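Local structure of heme oxygenase 1 (Synechocystis sp., 1WE1) at residues K140-A145 against G151-Y156. The protein probably opens the ring of its bound heme with oxygen and electrons from a reductase, giving biliverdin IXalpha, carbon monoxide and iron. Numbering follows the deposited sequence.
Sequences KIAQNA and GGTAFY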
ATOM      1  N   LYS A 140       6.861  10.309   9.147  1.00 51.89           N
ATOM      2  CA  LYS A 140       6.954  11.434  10.064  1.00 53.32           C
ATOM      3  C   LYS A 140       5.562  11.963  10.420  1.00 51.71           C
ATOM      4  O   LYS A 140       5.251  12.164  11.593  1.00 52.92           O
ATOM      5  CB  LYS A 140       7.824  12.569   9.490  1.00 55.70           C
ATOM      6  CG  LYS A 140       8.008  13.725  10.494  1.00 59.84           C
ATOM      7  CD  LYS A 140       8.976  14.806  10.036  1.00 62.14           C
ATOM      8  CE  LYS A 140      10.420  14.314  10.077  1.00 63.91           C
ATOM      9  NZ  LYS A 140      11.391  15.395   9.734  1.00 64.49           N
ATOM     10  N   ILE A 141       4.719  12.180   9.421  1.00 49.99           N
ATOM     11  CA  ILE A 141       3.373  12.668   9.688  1.00 49.93           C
ATOM     12  C   ILE A 141       2.634  11.773  10.685  1.00 48.18           C
ATOM     13  O   ILE A 141       1.931  12.265  11.555  1.00 45.83           O
ATOM     14  CB  ILE A 141       2.538  12.762   8.394  1.00 50.77           C
ATOM     15  CG1 ILE A 141       3.051  13.926   7.539  1.00 50.42           C
ATOM     16  CG2 ILE A 141       1.061  12.937   8.743  1.00 50.21           C
ATOM     17  CD1 ILE A 141       2.335  14.105   6.227  1.00 50.78           C
ATOM     18  N   ALA A 142       2.802  10.463  10.546  1.00 47.53           N
ATOM     19  CA  ALA A 142       2.164   9.506  11.432  1.00 45.92           C
ATOM     20  C   ALA A 142       2.772   9.645  12.820  1.00 47.53           C
ATOM     21  O   ALA A 142       2.057   9.852  13.806  1.00 47.84           O
ATOM     22  CB  ALA A 142       2.375   8.105  10.910  1.00 44.81           C
ATOM     23  N   GLN A 143       4.094   9.523  12.885  1.00 48.79           N
ATOM     24  CA  GLN A 143       4.844   9.650  14.131  1.00 51.41           C
ATOM     25  C   GLN A 143       4.514  10.941  14.897  1.00 52.15           C
ATOM     26  O   GLN A 143       4.451  10.942  16.124  1.00 50.24           O
ATOM     27  CB  GLN A 143       6.345   9.622  13.848  1.00 51.76           C
ATOM     28  CG  GLN A 143       6.932   8.235  13.664  1.00 56.25           C
ATOM     29  CD  GLN A 143       8.414   8.271  13.266  1.00 57.64           C
ATOM     30  OE1 GLN A 143       9.121   7.258  13.352  1.00 56.97           O
ATOM     31  NE2 GLN A 143       8.881   9.438  12.818  1.00 56.83           N
ATOM     32  N   ASN A 144       4.312  12.038  14.174  1.00 52.83           N
ATOM     33  CA  ASN A 144       3.999  13.299  14.828  1.00 55.70           C
ATOM     34  C   ASN A 144       2.548  13.391  15.292  1.00 56.70           C
ATOM     35  O   ASN A 144       2.271  13.831  16.413  1.00 55.24           O
ATOM     36  CB  ASN A 144       4.318  14.488  13.910  1.00 57.16           C
ATOM     37  CG  ASN A 144       5.804  14.849  13.909  1.00 61.34           C
ATOM     38  OD1 ASN A 144       6.481  14.762  14.944  1.00 62.35           O
ATOM     39  ND2 ASN A 144       6.314  15.271  12.753  1.00 61.34           N
ATOM     40  N   ALA A 145       1.630  12.957  14.436  1.00 56.71           N
ATOM     41  CA  ALA A 145       0.213  13.019  14.743  1.00 57.07           C
ATOM     42  C   ALA A 145      -0.281  12.009  15.778  1.00 58.37           C
ATOM     43  O   ALA A 145      -1.391  12.140  16.281  1.00 58.42           O
ATOM     44  CB  ALA A 145      -0.575  12.876  13.466  1.00 54.96           C
ATOM     45  N   GLY A 151       8.069   2.491  17.273  1.00 78.96           N
ATOM     46  CA  GLY A 151       7.069   1.447  17.181  1.00 72.05           C
ATOM     47  C   GLY A 151       5.828   2.015  16.516  1.00 68.30           C
ATOM     48  O   GLY A 151       5.467   3.175  16.742  1.00 66.51           O
ATOM     49  N   GLY A 152       5.179   1.210  15.683  1.00 63.98           N
ATOM     50  CA  GLY A 152       3.983   1.676  15.009  1.00 59.46           C
ATOM     51  C   GLY A 152       4.219   2.150  13.588  1.00 56.76           C
ATOM     52  O   GLY A 152       3.267   2.485  12.883  1.00 55.38           O
ATOM     53  N   THR A 153       5.477   2.180  13.157  1.00 54.04           N
ATOM     54  CA  THR A 153       5.796   2.620  11.804  1.00 52.82           C
ATOM     55  C   THR A 153       6.774   1.699  11.082  1.00 50.85           C
ATOM     56  O   THR A 153       7.451   2.114  10.157  1.00 49.48           O
ATOM     57  CB  THR A 153       6.378   4.049  11.801  1.00 53.83           C
ATOM     58  OG1 THR A 153       7.529   4.099  12.653  1.00 57.54           O
ATOM     59  CG2 THR A 153       5.345   5.048  12.296  1.00 56.08           C
ATOM     60  N   ALA A 154       6.841   0.444  11.496  1.00 50.20           N
ATOM     61  CA  ALA A 154       7.747  -0.505  10.867  1.00 49.93           C
ATOM     62  C   ALA A 154       7.457  -0.673   9.364  1.00 50.70           C
ATOM     63  O   ALA A 154       8.331  -1.085   8.591  1.00 50.77           O
ATOM     64  CB  ALA A 154       7.645  -1.848  11.580  1.00 48.56           C
ATOM     65  N   PHE A 155       6.230  -0.340   8.966  1.00 50.67           N
ATOM     66  CA  PHE A 155       5.774  -0.455   7.581  1.00 50.16           C
ATOM     67  C   PHE A 155       6.460   0.487   6.596  1.00 50.79           C
ATOM     68  O   PHE A 155       6.615   0.161   5.426  1.00 52.96           O
ATOM     69  CB  PHE A 155       4.261  -0.230   7.517  1.00 48.33           C
ATOM     70  CG  PHE A 155       3.702  -0.205   6.118  1.00 47.83           C
ATOM     71  CD1 PHE A 155       3.143   0.955   5.601  1.00 46.46           C
ATOM     72  CD2 PHE A 155       3.712  -1.356   5.325  1.00 47.04           C
ATOM     73  CE1 PHE A 155       2.600   0.970   4.319  1.00 47.56           C
ATOM     74  CE2 PHE A 155       3.171  -1.352   4.039  1.00 45.49           C
ATOM     75  CZ  PHE A 155       2.614  -0.192   3.536  1.00 45.82           C
ATOM     76  N   TYR A 156       6.865   1.655   7.068  1.00 52.35           N
ATOM     77  CA  TYR A 156       7.522   2.643   6.221  1.00 53.38           C
ATOM     78  C   TYR A 156       9.054   2.448   6.187  1.00 54.77           C
ATOM     79  O   TYR A 156       9.773   3.167   5.489  1.00 55.20           O
ATOM     80  CB  TYR A 156       7.178   4.042   6.745  1.00 53.53           C
ATOM     81  CG  TYR A 156       5.691   4.312   6.844  1.00 53.85           C
ATOM     82  CD1 TYR A 156       4.928   4.564   5.699  1.00 54.39           C
ATOM     83  CD2 TYR A 156       5.041   4.303   8.080  1.00 54.26           C
ATOM     84  CE1 TYR A 156       3.555   4.801   5.779  1.00 54.55           C
ATOM     85  CE2 TYR A 156       3.662   4.541   8.176  1.00 53.54           C
ATOM     86  CZ  TYR A 156       2.927   4.786   7.023  1.00 54.32           C
ATOM     87  OH  TYR A 156       1.567   4.994   7.102  1.00 53.73           O
TER
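T153 carries the loop 151-156 onto helix 120-146, where it faces A142 and Q143; two glycines lead the chain up to it. G151 and G152 both have positive phi (108° and 99°), a backbone region where glycine, having no beta carbon, is at ease, and G152 O accepts a hydrogen bond from Y87 OH of helix 77-88. The CB of T153 turns toward the helix, and both branches meet Q143. Its chi1 of 56° sets OG1 between the backbone N and the carbonyl carbon and CG2 anti to that carbon, with CG2 3.8 Å from Q143 CG. The Q143 chain, extended beyond CG, crosses the threonine at about a right angle and brings OE1 to 3.6 Å from T153 OG1, a polar approach without a hydrogen bond. A142 CB is farther, 4.5 Å from T153 CG2. In this all-helical heme oxygenase fold, the loop folds back on the helix that precedes it, and the A142 side chain is about 10 Å from the heme. A154 N and F155 N both bond to the D83 carboxylate. Y156 N bonds back to T153 O (3.2 Å); the Y156 ring has T153 CB at the edge and F155 CD1 above one face, toward its rim, and Y156 OH is hydrogen-bonded with Y39 OH.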